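PDB 4MR0: plasmin and fibronectin-binding protein A from Streptococcus pneumoniae, which acts as a fibronectin-dependent surface adhesin and invasin, binding human fibronectin, plasmin, plasminogen and serum albumin. Local coordinates for residues D137-A142 against V164-H169; G209-I214 against G249-V254; I256-F261 against N282-G287; V151-G156 against A178-G183. All coordinates share one frame; numbering follows the deposited sequence.

How the contacts relate
All four contacts lie in the N-terminal half of a right-handed parallel beta-helix, the elongated body of this adhesin. Contacts 1 and 4 interleave along the chain (137-142, 151-156, 164-169, 178-183) at the end closed by helix 132-143. Their centres are about 15 Å apart, and Ala142 packs on Val151 between them. Contact 2 follows; its centre is about 13 Å from that of contact 1, and residues 168-169 touch its strand 211-217. Segment 256-261 of contact 3 follows segment 249-254 of contact 2 after one residue, with the contact centres about 20 Å apart. The helix over the end and the first corner pairing thus precede contacts 2 and 3 as coils are added along the body.

Contact 1 of 4, residues D137-A142 against V164-H169; sequences DAIDAA and VFLKSH
Ile139 and Leu166 mark the nearest backbone approach, their CA atoms 6.9 Å apart, where one side of helix 132-143 rests on the chain as it leaves the short strand 164-165. The spacing leaves room for side chains between the two backbones, and no backbone hydrogen bond joins them. Ile139, a branched residue suited to filling a buried helix-strand interface, contributes most. Its CD1 meets CG1 of Val164 at 3.5 Å, a tight fit for two methyl groups, and lies 4.3 Å from CD2 of Leu166. The other branch, CG2, sits 3.8 Å from CG of Lys167, whose aliphatic part crosses the isoleucine at about a right angle. Lysine suits this margin because its carbons continue the apolar layer while its charged end emerges beside Asp140. A final bend (chi4 64°) swings NZ over to OD1 of Asp140, making a salt bridge of 2.7 Å; the ammonium lies above the carboxylate plane. Farther along, one water donates to both Ala142 O, at 2.7 Å, and His169 O, tying the last turn of the helix to the loop. Helix 132-143 covers the end of the beta-helix, as in pectate lyase-like relatives. Val164 and Leu166 bond through their backbones to the next coil at Val193 and Met195, while the ring of His169 is held by Asp213 of strand 211-217.

Contact 2 of 4, residues G209-I214 against G249-V254; sequences GPTEDI and GNSNNV
A corner of the parallel beta-helix, where successive coils turn in step, brings Asp213 over Asn253 and Thr211 over Ser251. The second segment enters the first PbH1 repeat. Asp213 and Asn253 both have left-handed backbone angles, a conformation that Asp and Asn tolerate well, and this bends the two chains alike. The bend is held by Asp213 N, which donates to Asn252 O at 2.9 Å, and by Ile214 N, which donates to Asn253 O at 3.1 Å. Before the corner the backbone pairing is weaker, and side chains supplement it. Asn252 turns its amide back so that ND2 donates to Thr211 O at 2.9 Å, approaching tilted from the carbonyl plane; the same oxygen receives a weak bond from Asn252 N. Thr211 OG1 and Ser251 OG share a hydrogen bond of 2.8 Å. The threonine hydroxyl stands between its own backbone N and carbonyl carbon (chi1 53°), and it also meets a water 2.7 Å from OG1. Small hydroxyl residues fit here because OG1 and OG lie close enough to hydrogen-bond between adjacent coils. On the outer side, a second water donates to Glu212 OE2 at 2.7 Å and also to Asn253 OD1, linking two exposed polar side chains. Beyond the corner Ile214 and Val254 pair in a parallel bridge, their side chains buried. Strand 211-217 is flanked on its other side by the coil before, with Glu212 bonded through its backbone to His169, while Ser251 and Asn253 pass the pattern on to Lys276 of the following coil.

Contact 3 of 4, residues I256-F261 against N282-G287; sequences IKNVTF and NSRFLG
Phe261 and Phe285 occupy equivalent positions on successive coils, and their rings lie nearly parallel, with planes 7° apart. They are offset from each other, centroids 4.5 Å apart, so that CE2 of Phe285 comes over the rim of the Phe261 ring and the overlap is slight. Val259 CG1 lies against the opposite face of Phe261. Flat aromatic rings suit these interior sites because they repeat at the spacing of the strands, and Phe285 stacks in turn on Phe336. Such files of like residues are a hallmark of the parallel beta-helix, and the first segment belongs to the first PbH1 repeat. The backbones that carry the rings pair in regular parallel fashion: Phe261 N donates to Arg284 O at 2.7 Å, and Phe261 O accepts from Leu286 N, also at 2.7 Å. On the other face of the strands Arg284 folds back across its neighbour. A bend at chi3 (-69°) sets NE to donate to Thr260 OG1 at 2.8 Å, an almost straight bond in the guanidinium plane. NH2 reaches Asn258 OD1 at 3.0 Å from above the amide carbonyl plane, and NH1 turns to Asn282 O of its own segment at 3.0 Å. Arginine suits this place because its several N-H groups can join strand and corner together. Asn258 lies beside Asn282, their amides nearly parallel; both adopt left-handed backbone angles, which asparagine accommodates readily at the corner. Just after it, Ser283 OG accepts from Val259 N at 3.2 Å and is also bonded to Asp281 O.

Contact 4 of 4, residues V151-G156 against A178-G183; sequences VYFPEG and ATILNG
Gly156 and Thr179 carry the one hydrogen bond of this contact: Thr179 N donates to Gly156 O at 2.8 Å, with an N-H...O angle of 161°. It begins parallel pairing between neighbouring coils of the beta-helix, just after the chain has rounded a corner from strand 150-153 into strand 156-160. Ala178 CA adds a CH...O contact to the same Gly156 oxygen at 3.4 Å. Glycine suits this position, since at its backbone angles a side chain would press on the carbonyl oxygen of Glu155. Inside the corner, the methyl of Ala178 points into the bend, its CB 3.5 Å from Pro154 O and 3.7 Å from Phe153 O. Alanine is small enough to nestle there. Phe153 adds apolar contact on the core side: its CB lies 4.2 Å from Ala178 CB, while ring atom CE2 comes obliquely to within 4.3 Å of Ile180 CD1. The phenylalanine, a large apolar residue suited to the buried interior, turns toward these partners with CG anti to its carbonyl carbon (chi1 -71°). In the next shell, Leu172 and Leu174 of strand 170-174 touch the Phe153 side chain, as does Ile135 of helix 132-143. Tyr158 stands edge-to-face with the Phe153 ring. Back at the bend, the Tyr158 hydroxyl forms a hydrogen bond with Pro154 O, the very oxygen that lies against the Ala178 methyl.

Contact 1 of 4, residues D137-A142 against V164-H169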
loop_
_atom_site.group_PDB
_atom_site.type_symbol
_atom_site.label_atom_id
_atom_site.label_comp_id
_atom_site.label_asym_id
_atom_site.label_seq_id
_atom_site.Cartn_x
_atom_site.Cartn_y
_atom_site.Cartn_z
ATOM N N ASP A 137 0.221 29.503 10.935
ATOM C CA ASP A 137 -0.267 30.346 12.024
ATOM C C ASP A 137 -1.677 29.924 12.433
ATOM O O ASP A 137 -2.033 29.967 13.609
ATOM C CB ASP A 137 -0.269 31.828 11.614
ATOM C CG ASP A 137 1.124 32.351 11.300
ATOM O OD1 ASP A 137 2.096 31.870 11.917
ATOM O OD2 ASP A 137 1.247 33.256 10.444
ATOM N N ALA A 138 -2.479 29.517 11.456
ATOM C CA ALA A 138 -3.837 29.078 11.731
ATOM C C ALA A 138 -3.773 27.818 12.585
ATOM O O ALA A 138 -4.453 27.707 13.604
ATOM C CB ALA A 138 -4.573 28.790 10.430
ATOM N N ILE A 139 -2.945 26.869 12.158
ATOM C CA ILE A 139 -2.785 25.616 12.879
ATOM C C ILE A 139 -2.261 25.864 14.289
ATOM O O ILE A 139 -2.777 25.304 15.256
ATOM C CB ILE A 139 -1.816 24.670 12.127
ATOM C CG1 ILE A 139 -2.457 24.211 10.811
ATOM C CG2 ILE A 139 -1.478 23.470 12.990
ATOM C CD1 ILE A 139 -1.529 23.416 9.926
ATOM N N ASP A 140 -1.236 26.703 14.404
ATOM C CA ASP A 140 -0.653 27.009 15.707
ATOM C C ASP A 140 -1.677 27.587 16.677
ATOM O O ASP A 140 -1.690 27.234 17.854
ATOM C CB ASP A 140 0.521 27.980 15.550
ATOM C CG ASP A 140 1.726 27.331 14.897
ATOM O OD1 ASP A 140 1.696 26.099 14.692
ATOM O OD2 ASP A 140 2.705 28.050 14.595
ATOM N N ALA A 141 -2.535 28.474 16.186
ATOM C CA ALA A 141 -3.561 29.073 17.034
ATOM C C ALA A 141 -4.581 28.016 17.442
ATOM O O ALA A 141 -5.032 27.978 18.590
ATOM C CB ALA A 141 -4.256 30.208 16.292
ATOM N N ALA A 142 -4.941 27.150 16.497
ATOM C CA ALA A 142 -5.910 26.097 16.762
ATOM C C ALA A 142 -5.376 25.138 17.823
ATOM O O ALA A 142 -6.121 24.682 18.694
ATOM C CB ALA A 142 -6.221 25.340 15.478
ATOM N N VAL A 164 4.400 22.145 6.083
ATOM C CA VAL A 164 3.422 22.587 7.069
ATOM C C VAL A 164 3.427 21.520 8.165
ATOM O O VAL A 164 3.451 20.322 7.869
ATOM C CB VAL A 164 2.006 22.664 6.452
ATOM C CG1 VAL A 164 0.981 23.001 7.531
ATOM C CG2 VAL A 164 1.982 23.704 5.334
ATOM N N PHE A 165 3.405 21.944 9.421
ATOM C CA PHE A 165 3.434 20.998 10.524
ATOM C C PHE A 165 2.118 20.898 11.272
ATOM O O PHE A 165 1.641 21.877 11.851
ATOM C CB PHE A 165 4.565 21.379 11.478
ATOM C CG PHE A 165 5.893 21.491 10.794
ATOM C CD1 PHE A 165 6.556 20.352 10.350
ATOM C CD2 PHE A 165 6.453 22.742 10.531
ATOM C CE1 PHE A 165 7.750 20.453 9.643
ATOM C CE2 PHE A 165 7.651 22.855 9.823
ATOM C CZ PHE A 165 8.301 21.705 9.381
ATOM N N LEU A 166 1.527 19.709 11.241
ATOM C CA LEU A 166 0.274 19.464 11.928
ATOM C C LEU A 166 0.600 19.407 13.412
ATOM O O LEU A 166 1.715 19.041 13.789
ATOM C CB LEU A 166 -0.328 18.137 11.463
ATOM C CG LEU A 166 -0.600 18.072 9.953
ATOM C CD1 LEU A 166 -1.085 16.680 9.579
ATOM C CD2 LEU A 166 -1.633 19.132 9.564
ATOM N N LYS A 167 -0.356 19.784 14.252
ATOM C CA LYS A 167 -0.126 19.771 15.691
ATOM C C LYS A 167 -1.240 18.989 16.354
ATOM O O LYS A 167 -2.296 18.770 15.757
ATOM C CB LYS A 167 -0.104 21.197 16.247
ATOM C CG LYS A 167 0.909 22.137 15.597
ATOM C CD LYS A 167 2.338 21.780 15.964
ATOM C CE LYS A 167 3.327 22.801 15.410
ATOM N NZ LYS A 167 3.127 24.155 16.006
ATOM N N SER A 168 -1.000 18.566 17.589
ATOM C CA SER A 168 -1.993 17.815 18.340
ATOM C C SER A 168 -3.281 18.606 18.536
ATOM O O SER A 168 -3.256 19.826 18.735
ATOM C CB SER A 168 -1.443 17.420 19.712
ATOM O OG SER A 168 -0.467 16.400 19.599
ATOM N N HIS A 169 -4.397 17.890 18.480
ATOM C CA HIS A 169 -5.725 18.457 18.674
ATOM C C HIS A 169 -6.132 19.521 17.654
ATOM O O HIS A 169 -6.840 20.474 17.988
ATOM C CB HIS A 169 -5.840 19.004 20.101
ATOM C CG HIS A 169 -5.516 17.989 21.155
ATOM N ND1 HIS A 169 -6.262 16.845 21.338
ATOM C CD2 HIS A 169 -4.494 17.917 22.040
ATOM C CE1 HIS A 169 -5.712 16.110 22.290
ATOM N NE2 HIS A 169 -4.637 16.738 22.731
HETATM O O HOH W 1 -6.732 22.320 19.846
#

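Contact 2 of 4, residues G209-I214 against G249-V254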
loop_
_atom_site.group_PDB
_atom_site.type_symbol
_atom_site.label_atom_id
_atom_site.label_comp_id
_atom_site.label_asym_id
_atom_site.label_seq_id
_atom_site.Cartn_x
_atom_site.Cartn_y
_atom_site.Cartn_z
ATOM N N GLY A 209 8.423 14.067 19.092
ATOM C CA GLY A 209 7.710 13.630 20.278
ATOM C C GLY A 209 6.346 13.124 19.846
ATOM O O GLY A 209 5.975 13.298 18.683
ATOM N N PRO A 210 5.579 12.486 20.739
ATOM C CA PRO A 210 4.254 11.982 20.376
ATOM C C PRO A 210 3.240 13.099 20.120
ATOM O O PRO A 210 3.268 14.140 20.774
ATOM C CB PRO A 210 3.873 11.113 21.579
ATOM C CG PRO A 210 4.561 11.802 22.714
ATOM C CD PRO A 210 5.919 12.118 22.127
ATOM N N THR A 211 2.361 12.875 19.148
ATOM C CA THR A 211 1.314 13.829 18.811
ATOM C C THR A 211 0.040 13.007 18.734
ATOM O O THR A 211 0.095 11.774 18.656
ATOM C CB THR A 211 1.550 14.514 17.449
ATOM O OG1 THR A 211 1.762 13.519 16.438
ATOM C CG2 THR A 211 2.749 15.452 17.523
ATOM N N GLU A 212 -1.109 13.666 18.756
ATOM C CA GLU A 212 -2.352 12.918 18.715
ATOM C C GLU A 212 -3.573 13.776 18.431
ATOM O O GLU A 212 -3.533 15.007 18.526
ATOM C CB GLU A 212 -2.559 12.192 20.048
ATOM C CG GLU A 212 -2.897 13.117 21.203
ATOM C CD GLU A 212 -3.061 12.374 22.517
ATOM O OE1 GLU A 212 -2.048 12.163 23.220
ATOM O OE2 GLU A 212 -4.205 11.985 22.841
ATOM N N ASP A 213 -4.658 13.095 18.076
ATOM C CA ASP A 213 -5.932 13.738 17.801
ATOM C C ASP A 213 -5.811 14.780 16.693
ATOM O O ASP A 213 -6.014 15.977 16.914
ATOM C CB ASP A 213 -6.456 14.368 19.094
ATOM C CG ASP A 213 -7.858 14.910 18.952
ATOM O OD1 ASP A 213 -8.659 14.310 18.195
ATOM O OD2 ASP A 213 -8.155 15.929 19.612
ATOM N N ILE A 214 -5.464 14.309 15.501
ATOM C CA ILE A 214 -5.312 15.181 14.343
ATOM C C ILE A 214 -6.232 14.674 13.238
ATOM O O ILE A 214 -6.278 13.474 12.973
ATOM C CB ILE A 214 -3.854 15.155 13.816
ATOM C CG1 ILE A 214 -2.897 15.650 14.903
ATOM C CG2 ILE A 214 -3.727 16.028 12.577
ATOM C CD1 ILE A 214 -1.433 15.415 14.587
ATOM N N GLY A 249 4.404 10.512 11.720
ATOM C CA GLY A 249 5.298 9.718 12.541
ATOM C C GLY A 249 5.085 9.900 14.028
ATOM O O GLY A 249 4.861 11.017 14.499
ATOM N N ASN A 250 5.159 8.796 14.766
ATOM C CA ASN A 250 4.981 8.815 16.214
ATOM C C ASN A 250 3.673 9.510 16.580
ATOM O O ASN A 250 3.588 10.199 17.599
ATOM C CB ASN A 250 6.163 9.545 16.881
ATOM C CG ASN A 250 6.388 9.109 18.329
ATOM O OD1 ASN A 250 7.127 9.759 19.086
ATOM N ND2 ASN A 250 5.762 8.009 18.716
ATOM N N SER A 251 2.644 9.310 15.762
ATOM C CA SER A 251 1.360 9.947 16.017
ATOM C C SER A 251 0.289 8.976 16.515
ATOM O O SER A 251 0.451 7.751 16.440
ATOM C CB SER A 251 0.878 10.655 14.748
ATOM O OG SER A 251 0.059 11.764 15.068
ATOM N N ASN A 252 -0.810 9.537 17.015
ATOM C CA ASN A 252 -1.917 8.752 17.555
ATOM C C ASN A 252 -3.261 9.359 17.159
ATOM O O ASN A 252 -3.430 10.576 17.200
ATOM C CB ASN A 252 -1.833 8.735 19.081
ATOM C CG ASN A 252 -0.498 8.238 19.591
ATOM O OD1 ASN A 252 -0.252 7.029 19.640
ATOM N ND2 ASN A 252 0.383 9.172 19.973
ATOM N N ASN A 253 -4.215 8.509 16.789
ATOM C CA ASN A 253 -5.546 8.972 16.421
ATOM C C ASN A 253 -5.498 10.038 15.339
ATOM O O ASN A 253 -5.807 11.207 15.576
ATOM C CB ASN A 253 -6.265 9.511 17.663
ATOM C CG ASN A 253 -6.548 8.427 18.683
ATOM O OD1 ASN A 253 -6.214 8.557 19.863
ATOM N ND2 ASN A 253 -7.177 7.349 18.233
ATOM N N VAL A 254 -5.095 9.625 14.145
ATOM C CA VAL A 254 -5.011 10.528 13.006
ATOM C C VAL A 254 -6.055 10.082 11.999
ATOM O O VAL A 254 -6.146 8.894 11.677
ATOM C CB VAL A 254 -3.617 10.469 12.349
ATOM C CG1 VAL A 254 -3.556 11.417 11.158
ATOM C CG2 VAL A 254 -2.549 10.834 13.375
HETATM O O HOH W 2 4.367 13.073 16.062
HETATM O O HOH W 3 -5.951 11.326 20.887
#

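Contact 3 of 4, residues I256-F261 against N282-G287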
loop_
_atom_site.group_PDB
_atom_site.type_symbol
_atom_site.label_atom_id
_atom_site.label_comp_id
_atom_site.label_asym_id
_atom_site.label_seq_id
_atom_site.Cartn_x
_atom_site.Cartn_y
_atom_site.Cartn_z
ATOM N N ILE A 256 -7.638 10.899 8.130
ATOM C CA ILE A 256 -7.550 11.592 6.846
ATOM C C ILE A 256 -8.719 11.060 6.023
ATOM O O ILE A 256 -8.822 9.858 5.799
ATOM C CB ILE A 256 -6.231 11.268 6.101
ATOM C CG1 ILE A 256 -5.037 11.856 6.865
ATOM C CG2 ILE A 256 -6.285 11.821 4.686
ATOM C CD1 ILE A 256 -3.690 11.510 6.255
ATOM N N LYS A 257 -9.602 11.943 5.579
ATOM C CA LYS A 257 -10.739 11.481 4.808
ATOM C C LYS A 257 -11.233 12.434 3.741
ATOM O O LYS A 257 -11.095 13.650 3.852
ATOM C CB LYS A 257 -11.883 11.122 5.751
ATOM C CG LYS A 257 -12.261 12.213 6.725
ATOM C CD LYS A 257 -13.135 11.644 7.843
ATOM C CE LYS A 257 -14.386 10.972 7.295
ATOM N NZ LYS A 257 -15.190 10.317 8.370
ATOM N N ASN A 258 -11.818 11.844 2.707
ATOM C CA ASN A 258 -12.363 12.572 1.572
ATOM C C ASN A 258 -11.369 13.564 0.986
ATOM O O ASN A 258 -11.671 14.748 0.803
ATOM C CB ASN A 258 -13.656 13.285 1.970
ATOM C CG ASN A 258 -14.422 13.810 0.766
ATOM O OD1 ASN A 258 -14.386 13.219 -0.310
ATOM N ND2 ASN A 258 -15.129 14.918 0.949
ATOM N N VAL A 259 -10.176 13.069 0.687
ATOM C CA VAL A 259 -9.140 13.901 0.098
ATOM C C VAL A 259 -8.729 13.319 -1.249
ATOM O O VAL A 259 -8.626 12.104 -1.400
ATOM C CB VAL A 259 -7.875 13.964 0.980
ATOM C CG1 VAL A 259 -6.837 14.862 0.310
ATOM C CG2 VAL A 259 -8.221 14.473 2.378
ATOM N N THR A 260 -8.507 14.190 -2.227
ATOM C CA THR A 260 -8.071 13.747 -3.542
ATOM C C THR A 260 -6.577 14.056 -3.637
ATOM O O THR A 260 -6.186 15.217 -3.613
ATOM C CB THR A 260 -8.829 14.500 -4.664
ATOM O OG1 THR A 260 -10.223 14.189 -4.582
ATOM C CG2 THR A 260 -8.311 14.087 -6.038
ATOM N N PHE A 261 -5.751 13.018 -3.724
ATOM C CA PHE A 261 -4.300 13.182 -3.824
ATOM C C PHE A 261 -3.874 13.048 -5.277
ATOM O O PHE A 261 -4.130 12.023 -5.907
ATOM C CB PHE A 261 -3.580 12.113 -3.007
ATOM C CG PHE A 261 -3.928 12.125 -1.553
ATOM C CD1 PHE A 261 -5.092 11.510 -1.095
ATOM C CD2 PHE A 261 -3.068 12.719 -0.633
ATOM C CE1 PHE A 261 -5.394 11.487 0.260
ATOM C CE2 PHE A 261 -3.358 12.706 0.725
ATOM C CZ PHE A 261 -4.526 12.080 1.175
ATOM N N ASN A 282 -12.358 7.135 2.408
ATOM C CA ASN A 282 -13.061 7.782 1.297
ATOM C C ASN A 282 -12.233 8.787 0.493
ATOM O O ASN A 282 -12.721 9.858 0.116
ATOM C CB ASN A 282 -14.319 8.456 1.861
ATOM C CG ASN A 282 -15.300 8.873 0.779
ATOM O OD1 ASN A 282 -15.497 8.161 -0.204
ATOM N ND2 ASN A 282 -15.931 10.028 0.965
ATOM N N SER A 283 -10.990 8.421 0.204
ATOM C CA SER A 283 -10.090 9.289 -0.535
ATOM C C SER A 283 -9.746 8.703 -1.893
ATOM O O SER A 283 -10.050 7.542 -2.180
ATOM C CB SER A 283 -8.806 9.514 0.266
ATOM O OG SER A 283 -9.087 10.200 1.472
ATOM N N ARG A 284 -9.095 9.522 -2.714
ATOM C CA ARG A 284 -8.696 9.137 -4.057
ATOM C C ARG A 284 -7.220 9.447 -4.271
ATOM O O ARG A 284 -6.763 10.562 -4.006
ATOM C CB ARG A 284 -9.536 9.906 -5.084
ATOM C CG ARG A 284 -11.030 9.591 -5.012
ATOM C CD ARG A 284 -11.862 10.820 -5.362
ATOM N NE ARG A 284 -11.766 11.856 -4.332
ATOM C CZ ARG A 284 -12.305 11.762 -3.116
ATOM N NH1 ARG A 284 -12.991 10.679 -2.762
ATOM N NH2 ARG A 284 -12.157 12.757 -2.250
ATOM N N PHE A 285 -6.482 8.454 -4.747
ATOM C CA PHE A 285 -5.058 8.605 -5.007
ATOM C C PHE A 285 -4.881 8.498 -6.510
ATOM O O PHE A 285 -4.845 7.404 -7.076
ATOM C CB PHE A 285 -4.278 7.525 -4.255
ATOM C CG PHE A 285 -4.404 7.639 -2.763
ATOM C CD1 PHE A 285 -5.570 7.227 -2.115
ATOM C CD2 PHE A 285 -3.405 8.248 -2.019
ATOM C CE1 PHE A 285 -5.731 7.419 -0.743
ATOM C CE2 PHE A 285 -3.553 8.445 -0.647
ATOM C CZ PHE A 285 -4.721 8.037 -0.009
ATOM N N LEU A 286 -4.768 9.661 -7.142
ATOM C CA LEU A 286 -4.666 9.745 -8.585
ATOM C C LEU A 286 -3.319 10.130 -9.183
ATOM O O LEU A 286 -2.896 11.287 -9.101
ATOM C CB LEU A 286 -5.727 10.727 -9.091
ATOM C CG LEU A 286 -7.135 10.565 -8.504
ATOM C CD1 LEU A 286 -8.043 11.649 -9.067
ATOM C CD2 LEU A 286 -7.681 9.171 -8.829
ATOM N N GLY A 287 -2.659 9.151 -9.794
ATOM C CA GLY A 287 -1.401 9.404 -10.472
ATOM C C GLY A 287 -0.096 9.471 -9.714
ATOM O O GLY A 287 0.021 10.085 -8.646
HETATM O O HOH W 4 -12.020 15.691 -1.627
HETATM O O HOH W 5 -1.406 10.011 -6.347
#

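Contact 4 of 4, residues V151-G156 against A178-G183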
loop_
_atom_site.group_PDB
_atom_site.type_symbol
_atom_site.label_atom_id
_atom_site.label_comp_id
_atom_site.label_asym_id
_atom_site.label_seq_id
_atom_site.Cartn_x
_atom_site.Cartn_y
_atom_site.Cartn_z
ATOM N N VAL A 151 -9.698 24.332 11.899
ATOM C CA VAL A 151 -9.147 25.215 10.875
ATOM C C VAL A 151 -9.893 24.950 9.566
ATOM O O VAL A 151 -10.096 23.797 9.187
ATOM C CB VAL A 151 -7.635 24.955 10.671
ATOM C CG1 VAL A 151 -7.101 25.808 9.527
ATOM C CG2 VAL A 151 -6.877 25.271 11.956
ATOM N N TYR A 152 -10.304 26.011 8.876
ATOM C CA TYR A 152 -11.039 25.844 7.625
ATOM C C TYR A 152 -10.335 26.449 6.415
ATOM O O TYR A 152 -9.647 27.464 6.524
ATOM C CB TYR A 152 -12.436 26.457 7.760
ATOM C CG TYR A 152 -13.296 26.288 6.528
ATOM C CD1 TYR A 152 -13.765 25.029 6.147
ATOM C CD2 TYR A 152 -13.632 27.386 5.733
ATOM C CE1 TYR A 152 -14.546 24.866 5.001
ATOM C CE2 TYR A 152 -14.411 27.236 4.583
ATOM C CZ TYR A 152 -14.863 25.975 4.225
ATOM O OH TYR A 152 -15.619 25.825 3.083
ATOM N N PHE A 153 -10.515 25.811 5.262
ATOM C CA PHE A 153 -9.925 26.264 4.011
ATOM C C PHE A 153 -11.018 26.554 2.983
ATOM O O PHE A 153 -11.663 25.632 2.479
ATOM C CB PHE A 153 -8.993 25.200 3.408
ATOM C CG PHE A 153 -7.701 25.000 4.159
ATOM C CD1 PHE A 153 -7.683 24.340 5.385
ATOM C CD2 PHE A 153 -6.499 25.436 3.614
ATOM C CE1 PHE A 153 -6.480 24.114 6.061
ATOM C CE2 PHE A 153 -5.286 25.216 4.277
ATOM C CZ PHE A 153 -5.277 24.555 5.499
ATOM N N PRO A 154 -11.251 27.842 2.673
ATOM C CA PRO A 154 -12.269 28.232 1.690
ATOM C C PRO A 154 -11.812 27.821 0.287
ATOM O O PRO A 154 -10.659 27.429 0.097
ATOM C CB PRO A 154 -12.328 29.755 1.834
ATOM C CG PRO A 154 -11.953 29.973 3.278
ATOM C CD PRO A 154 -10.799 29.010 3.450
ATOM N N GLU A 155 -12.708 27.917 -0.689
ATOM C CA GLU A 155 -12.368 27.576 -2.065
ATOM C C GLU A 155 -11.108 28.337 -2.456
ATOM O O GLU A 155 -10.924 29.488 -2.054
ATOM C CB GLU A 155 -13.499 27.979 -3.013
ATOM C CG GLU A 155 -13.227 27.620 -4.462
ATOM C CD GLU A 155 -14.272 28.175 -5.415
ATOM O OE1 GLU A 155 -15.461 28.239 -5.026
ATOM O OE2 GLU A 155 -13.906 28.531 -6.558
ATOM N N GLY A 156 -10.245 27.700 -3.241
ATOM C CA GLY A 156 -9.022 28.355 -3.666
ATOM C C GLY A 156 -7.860 27.402 -3.838
ATOM O O GLY A 156 -8.006 26.193 -3.669
ATOM N N ALA A 178 -11.149 23.481 -2.566
ATOM C CA ALA A 178 -9.920 23.980 -1.962
ATOM C C ALA A 178 -8.821 23.001 -2.363
ATOM O O ALA A 178 -8.974 21.781 -2.204
ATOM C CB ALA A 178 -10.051 24.035 -0.444
ATOM N N THR A 179 -7.732 23.531 -2.908
ATOM C CA THR A 179 -6.601 22.713 -3.330
ATOM C C THR A 179 -5.303 23.198 -2.687
ATOM O O THR A 179 -4.981 24.386 -2.732
ATOM C CB THR A 179 -6.404 22.755 -4.872
ATOM O OG1 THR A 179 -7.521 22.139 -5.520
ATOM C CG2 THR A 179 -5.130 22.024 -5.266
ATOM N N ILE A 180 -4.562 22.280 -2.083
ATOM C CA ILE A 180 -3.290 22.640 -1.488
ATOM C C ILE A 180 -2.249 22.311 -2.551
ATOM O O ILE A 180 -2.124 21.160 -2.973
ATOM C CB ILE A 180 -3.064 21.853 -0.182
ATOM C CG1 ILE A 180 -4.055 22.363 0.871
ATOM C CG2 ILE A 180 -1.630 22.022 0.305
ATOM C CD1 ILE A 180 -3.936 21.710 2.212
ATOM N N LEU A 181 -1.526 23.330 -3.012
ATOM C CA LEU A 181 -0.526 23.137 -4.059
ATOM C C LEU A 181 0.897 23.002 -3.536
ATOM O O LEU A 181 1.432 23.913 -2.902
ATOM C CB LEU A 181 -0.596 24.298 -5.060
ATOM C CG LEU A 181 0.395 24.280 -6.229
ATOM C CD1 LEU A 181 0.190 23.030 -7.080
ATOM C CD2 LEU A 181 0.205 25.547 -7.068
ATOM N N ASN A 182 1.522 21.865 -3.817
ATOM C CA ASN A 182 2.886 21.641 -3.361
ATOM C C ASN A 182 3.925 22.440 -4.146
ATOM O O ASN A 182 4.200 22.150 -5.315
ATOM C CB ASN A 182 3.236 20.159 -3.426
ATOM C CG ASN A 182 4.662 19.891 -3.001
ATOM O OD1 ASN A 182 5.250 20.685 -2.261
ATOM N ND2 ASN A 182 5.222 18.769 -3.449
ATOM N N GLY A 183 4.503 23.442 -3.489
ATOM C CA GLY A 183 5.516 24.269 -4.122
ATOM C C GLY A 183 6.877 24.092 -3.470
ATOM O O GLY A 183 7.768 24.926 -3.633
#